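Local coordinates for protein aminotransferase class-III (Ochrobactrum anthropi, PDB 5GHG) that probably transfers amino groups between amines and carbonyl compounds as an omega-transaminase, with a vitamin B6 cofactor bound here in its pyridoxamine phosphate form, at residues 162-167 with 228-233; 360-365 with 379-384. The protein carries 1 engineered substitution. All coordinates share one frame; numbering follows the deposited sequence.

Contact 1. Residues 162-167 with 228-233; sequences TGLPNN and MGAGGV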
loop_
_atom_site.group_PDB
_atom_site.type_symbol
_atom_site.label_atom_id
_atom_site.label_comp_id
_atom_site.label_asym_id
_atom_site.label_seq_id
_atom_site.Cartn_x
_atom_site.Cartn_y
_atom_site.Cartn_z
ATOM N N THR B 162 12.751 -3.595 -7.735
ATOM C CA THR B 162 12.757 -2.678 -8.863
ATOM C C THR B 162 14.191 -2.364 -9.275
ATOM O O THR B 162 15.078 -2.234 -8.425
ATOM C CB THR B 162 12.000 -1.415 -8.465
ATOM O OG1 THR B 162 10.628 -1.770 -8.251
ATOM C CG2 THR B 162 12.117 -0.310 -9.521
ATOM N N GLY B 163 14.420 -2.287 -10.582
ATOM C CA GLY B 163 15.774 -2.140 -11.104
ATOM C C GLY B 163 16.010 -0.823 -11.817
ATOM O O GLY B 163 16.776 -0.759 -12.778
ATOM N N LEU B 164 15.340 0.234 -11.354
ATOM C CA LEU B 164 15.448 1.556 -11.966
ATOM C C LEU B 164 16.129 2.507 -10.984
ATOM O O LEU B 164 15.788 2.516 -9.790
ATOM C CB LEU B 164 14.062 2.093 -12.350
ATOM C CG LEU B 164 13.342 1.295 -13.461
ATOM C CD1 LEU B 164 11.870 1.639 -13.537
ATOM C CD2 LEU B 164 14.010 1.522 -14.825
ATOM N N PRO B 165 17.100 3.295 -11.446
ATOM C CA PRO B 165 17.907 4.089 -10.511
ATOM C C PRO B 165 17.118 5.127 -9.733
ATOM O O PRO B 165 17.441 5.376 -8.560
ATOM C CB PRO B 165 18.969 4.746 -11.425
ATOM C CG PRO B 165 18.410 4.660 -12.806
ATOM C CD PRO B 165 17.611 3.384 -12.830
ATOM N N ASN B 166 16.104 5.736 -10.339
ATOM C CA ASN B 166 15.275 6.696 -9.615
ATOM C C ASN B 166 14.612 6.057 -8.396
ATOM O O ASN B 166 14.257 6.752 -7.451
ATOM C CB ASN B 166 14.189 7.267 -10.520
ATOM C CG ASN B 166 14.710 8.247 -11.544
ATOM O OD1 ASN B 166 15.821 8.746 -11.438
ATOM N ND2 ASN B 166 13.853 8.565 -12.532
ATOM N N ASN B 167 14.392 4.744 -8.414
ATOM C CA ASN B 167 13.765 4.107 -7.263
ATOM C C ASN B 167 14.753 3.780 -6.147
ATOM O O ASN B 167 14.331 3.366 -5.054
ATOM C CB ASN B 167 13.042 2.830 -7.703
ATOM C CG ASN B 167 11.778 3.141 -8.476
ATOM O OD1 ASN B 167 11.785 3.195 -9.701
ATOM N ND2 ASN B 167 10.694 3.363 -7.760
ATOM N N MET B 228 8.459 -5.809 -19.631
ATOM C CA MET B 228 8.730 -4.766 -18.639
ATOM C C MET B 228 7.952 -3.509 -18.988
ATOM O O MET B 228 8.128 -2.952 -20.072
ATOM C CB MET B 228 10.218 -4.450 -18.570
ATOM C CG MET B 228 11.060 -5.541 -17.954
ATOM S SD MET B 228 12.826 -5.177 -18.164
ATOM C CE MET B 228 13.527 -6.351 -17.014
ATOM N N GLY B 229 7.092 -3.053 -18.079
ATOM C CA GLY B 229 6.280 -1.886 -18.360
ATOM C C GLY B 229 6.980 -0.579 -18.071
ATOM O O GLY B 229 7.466 0.098 -18.992
ATOM N N ALA B 230 7.059 -0.230 -16.783
ATOM C CA ALA B 230 7.643 1.041 -16.366
ATOM C C ALA B 230 9.073 1.207 -16.849
ATOM O O ALA B 230 9.549 2.341 -17.005
ATOM C CB ALA B 230 7.594 1.178 -14.835
ATOM N N GLY B 231 9.779 0.098 -17.074
ATOM C CA GLY B 231 11.133 0.175 -17.582
ATOM C C GLY B 231 11.238 0.566 -19.045
ATOM O O GLY B 231 12.356 0.720 -19.544
ATOM N N GLY B 232 10.110 0.735 -19.743
ATOM C CA GLY B 232 10.126 1.196 -21.110
ATOM C C GLY B 232 9.520 0.245 -22.134
ATOM O O GLY B 232 9.898 0.283 -23.319
ATOM N N VAL B 233 8.565 -0.576 -21.714
ATOM C CA VAL B 233 7.929 -1.552 -22.599
ATOM C C VAL B 233 9.017 -2.387 -23.277
ATOM O O VAL B 233 9.140 -2.385 -24.508
ATOM C CB VAL B 233 7.016 -0.879 -23.643
ATOM C CG1 VAL B 233 6.195 -1.925 -24.397
ATOM C CG2 VAL B 233 6.082 0.107 -22.984
#
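Leu-164 lays its two methyls over the turn at Ala-230 and Gly-231, one branch on each residue. Leu-164 CD2 reaches CA of Gly-231 at 4.2 Å, while Leu-164 CD1 comes equally close to O of Ala-230, at 4.2 Å, and meets CB of Ala-230 at 4.5 Å. The leucine CB already points at 228-233, and CG, anti to the carbonyl carbon (chi1 -66°), carries the two methyls on to it. These are loose van der Waals contacts, with no hydrogen bond between the segments and only 84 Å² buried. The leucine's backbone belongs to a turn of its own, closed by Asn-167 N bonding to Leu-164 O at 3.0 Å. Just before it, where helix 156-161 ends, Thr-162 OG1 accepts from His-152 N and lies within hydrogen-bonding distance of the carbonyls of Gly-153 and Ser-158, which must share its single hydrogen. On the other side, Arg-149 holds Gly-231 O, and Glu-225 receives the N-H of Gly-229. Tyr-151, a residue of the cofactor pocket, touches both Leu-164 and Ala-230. With the Ala-230 side chain about 5 Å from the bound PMP, the two loops lie close to the cofactor site of a fold-type I aminotransferase.

Contact 2. Residues 360-365 with 379-384; sequences KRLREL and LIAGVE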
loop_
_atom_site.group_PDB
_atom_site.type_symbol
_atom_site.label_atom_id
_atom_site.label_comp_id
_atom_site.label_asym_id
_atom_site.label_seq_id
_atom_site.Cartn_x
_atom_site.Cartn_y
_atom_site.Cartn_z
ATOM N N LYS B 360 0.899 -2.802 -35.938
ATOM C CA LYS B 360 1.195 -2.582 -37.360
ATOM C C LYS B 360 1.287 -1.096 -37.677
ATOM O O LYS B 360 2.249 -0.650 -38.318
ATOM C CB LYS B 360 0.127 -3.257 -38.218
ATOM C CG LYS B 360 0.259 -3.021 -39.722
ATOM C CD LYS B 360 -1.006 -3.503 -40.449
ATOM C CE LYS B 360 -0.876 -3.377 -41.970
ATOM N NZ LYS B 360 0.138 -4.329 -42.532
ATOM N N ARG B 361 0.306 -0.304 -37.227
ATOM C CA ARG B 361 0.347 1.131 -37.484
ATOM C C ARG B 361 1.591 1.781 -36.892
ATOM O O ARG B 361 2.240 2.605 -37.546
ATOM C CB ARG B 361 -0.928 1.810 -36.951
ATOM C CG ARG B 361 -2.157 1.572 -37.839
ATOM C CD ARG B 361 -2.048 2.391 -39.134
ATOM N NE ARG B 361 -1.772 3.802 -38.845
ATOM C CZ ARG B 361 -2.708 4.718 -38.685
ATOM N NH1 ARG B 361 -3.983 4.373 -38.820
ATOM N NH2 ARG B 361 -2.382 5.984 -38.405
ATOM N N LEU B 362 1.961 1.415 -35.659
ATOM C CA LEU B 362 3.142 2.017 -35.061
ATOM C C LEU B 362 4.407 1.663 -35.838
ATOM O O LEU B 362 5.314 2.488 -35.977
ATOM C CB LEU B 362 3.285 1.610 -33.591
ATOM C CG LEU B 362 2.366 2.294 -32.578
ATOM C CD1 LEU B 362 2.481 1.615 -31.216
ATOM C CD2 LEU B 362 2.663 3.789 -32.447
ATOM N N ARG B 363 4.496 0.431 -36.330
ATOM C CA ARG B 363 5.703 0.038 -37.042
ATOM C C ARG B 363 5.834 0.720 -38.405
ATOM O O ARG B 363 6.933 0.770 -38.956
ATOM C CB ARG B 363 5.755 -1.486 -37.163
ATOM C CG ARG B 363 6.279 -2.103 -35.848
ATOM C CD ARG B 363 6.114 -3.596 -35.795
ATOM N NE ARG B 363 6.636 -4.146 -34.546
ATOM C CZ ARG B 363 6.018 -4.053 -33.378
ATOM N NH1 ARG B 363 4.857 -3.408 -33.315
ATOM N NH2 ARG B 363 6.535 -4.615 -32.285
ATOM N N GLU B 364 4.750 1.274 -38.937
ATOM C CA GLU B 364 4.856 2.078 -40.146
ATOM C C GLU B 364 5.682 3.341 -39.930
ATOM O O GLU B 364 6.081 3.970 -40.912
ATOM C CB GLU B 364 3.456 2.448 -40.667
ATOM C CG GLU B 364 2.641 1.241 -41.095
ATOM C CD GLU B 364 1.173 1.562 -41.370
ATOM O OE1 GLU B 364 0.767 2.729 -41.229
ATOM O OE2 GLU B 364 0.414 0.631 -41.725
ATOM N N LEU B 365 5.956 3.715 -38.679
ATOM C CA LEU B 365 6.777 4.871 -38.376
ATOM C C LEU B 365 8.242 4.522 -38.131
ATOM O O LEU B 365 9.015 5.410 -37.797
ATOM C CB LEU B 365 6.232 5.603 -37.135
ATOM C CG LEU B 365 4.739 5.875 -37.111
ATOM C CD1 LEU B 365 4.409 6.641 -35.844
ATOM C CD2 LEU B 365 4.278 6.614 -38.359
ATOM N N LEU B 379 -1.571 -5.097 -26.859
ATOM C CA LEU B 379 -1.991 -3.708 -26.763
ATOM C C LEU B 379 -1.028 -2.874 -25.921
ATOM O O LEU B 379 -1.439 -1.929 -25.242
ATOM C CB LEU B 379 -3.422 -3.620 -26.222
ATOM C CG LEU B 379 -4.295 -2.396 -26.518
ATOM C CD1 LEU B 379 -4.382 -2.091 -28.034
ATOM C CD2 LEU B 379 -5.687 -2.558 -25.896
ATOM N N ILE B 380 0.266 -3.190 -25.953
ATOM C CA ILE B 380 1.262 -2.367 -25.268
ATOM C C ILE B 380 2.433 -2.149 -26.207
ATOM O O ILE B 380 2.874 -3.087 -26.883
ATOM C CB ILE B 380 1.715 -2.980 -23.931
ATOM C CG1 ILE B 380 2.533 -1.968 -23.139
ATOM C CG2 ILE B 380 2.506 -4.264 -24.163
ATOM C CD1 ILE B 380 2.788 -2.350 -21.700
ATOM N N ALA B 381 2.928 -0.926 -26.269
ATOM C CA ALA B 381 3.993 -0.607 -27.206
ATOM C C ALA B 381 4.828 0.539 -26.687
ATOM O O ALA B 381 4.366 1.371 -25.914
ATOM C CB ALA B 381 3.441 -0.266 -28.605
ATOM N N GLY B 382 6.069 0.583 -27.148
ATOM C CA GLY B 382 6.942 1.707 -26.885
ATOM C C GLY B 382 7.611 2.156 -28.159
ATOM O O GLY B 382 7.954 1.340 -29.013
ATOM N N VAL B 383 7.774 3.461 -28.290
ATOM C CA VAL B 383 8.437 4.080 -29.435
ATOM C C VAL B 383 9.616 4.857 -28.892
ATOM O O VAL B 383 9.435 5.890 -28.234
ATOM C CB VAL B 383 7.473 4.983 -30.242
ATOM C CG1 VAL B 383 8.193 5.642 -31.400
ATOM C CG2 VAL B 383 6.288 4.182 -30.760
ATOM N N GLU B 384 10.827 4.354 -29.116
ATOM C CA GLU B 384 12.020 4.991 -28.568
ATOM C C GLU B 384 12.589 5.975 -29.574
ATOM O O GLU B 384 12.851 5.618 -30.728
ATOM C CB GLU B 384 13.084 3.964 -28.169
ATOM C CG GLU B 384 14.275 4.610 -27.478
ATOM C CD GLU B 384 15.153 3.633 -26.709
ATOM O OE1 GLU B 384 14.727 2.483 -26.511
ATOM O OE2 GLU B 384 16.276 4.025 -26.306
#
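Leu-362 lies over one face of strand 380-385, where Ala-381 and Val-383 point up to meet it, while Ile-380 points from the opposite face. The strand's edges are bonded to strand 422-425, through Ala-381 with Phe-425 and Val-383 with Leu-423, and to strand 371-377, through Gly-382 with Arg-375. The leucine straddles the interval between its two partners. Leu-362 CD1 presses on Ala-381 CB at 3.4 Å, closer than methyl groups normally approach. The other branch is more relaxed, Leu-362 CD2 meeting Val-383 CG2 at 4.0 Å. The leucine and valine side chains run at a slant to each other. In Val-383, CG1 is anti to the backbone N (chi1 178°), which leaves CG2 as the branch that receives the leucine. No hydrogen bond joins the segments, and all three touching residues are buried. Leu-362 is enclosed further by Val-440 and Leu-443 of helix 433-455 and by Val-374 of the neighbouring strand. Within 360-365, Leu-365 N bonds to Leu-362 O at 3.0 Å, and Arg-361 makes a long salt bridge from NE to Glu-364 OE1 (3.6 Å). Arg-361 NH1 is paired with Asp-437, and at the far end of the strand segment the buried carboxylate of Glu-384 is paired with Arg-188 through OE2 and with Arg-375 through OE1. The helix thus packs by apolar side chains on the face of the sheet, and the chain then returns through the antiparallel pair 371-377 and 380-385, as in the small alpha/beta domain that carries the C-terminal part of class-III aminotransferases.

Overall arrangement
Contact 1 is the one beside the cofactor, whereas contact 2 belongs to the more peripheral sheet that includes strand 380-385. Their centres are 19 Å apart, yet the two adjoin through Val-233, at the end of 228-233. Val-233 CG2 packs on Ala-381 O at 3.6 Å, and Val-233 CG1 on Gly-382 N at 3.7 Å and on Ile-380 CG1 at 3.9 Å. Arg-375, on the strand next to 380-385, adds a polar link by bonding to the carbonyls of Gly-232 and Val-233. The loop 228-233 is thereby joined to the strand on which the helix 347-363 rests.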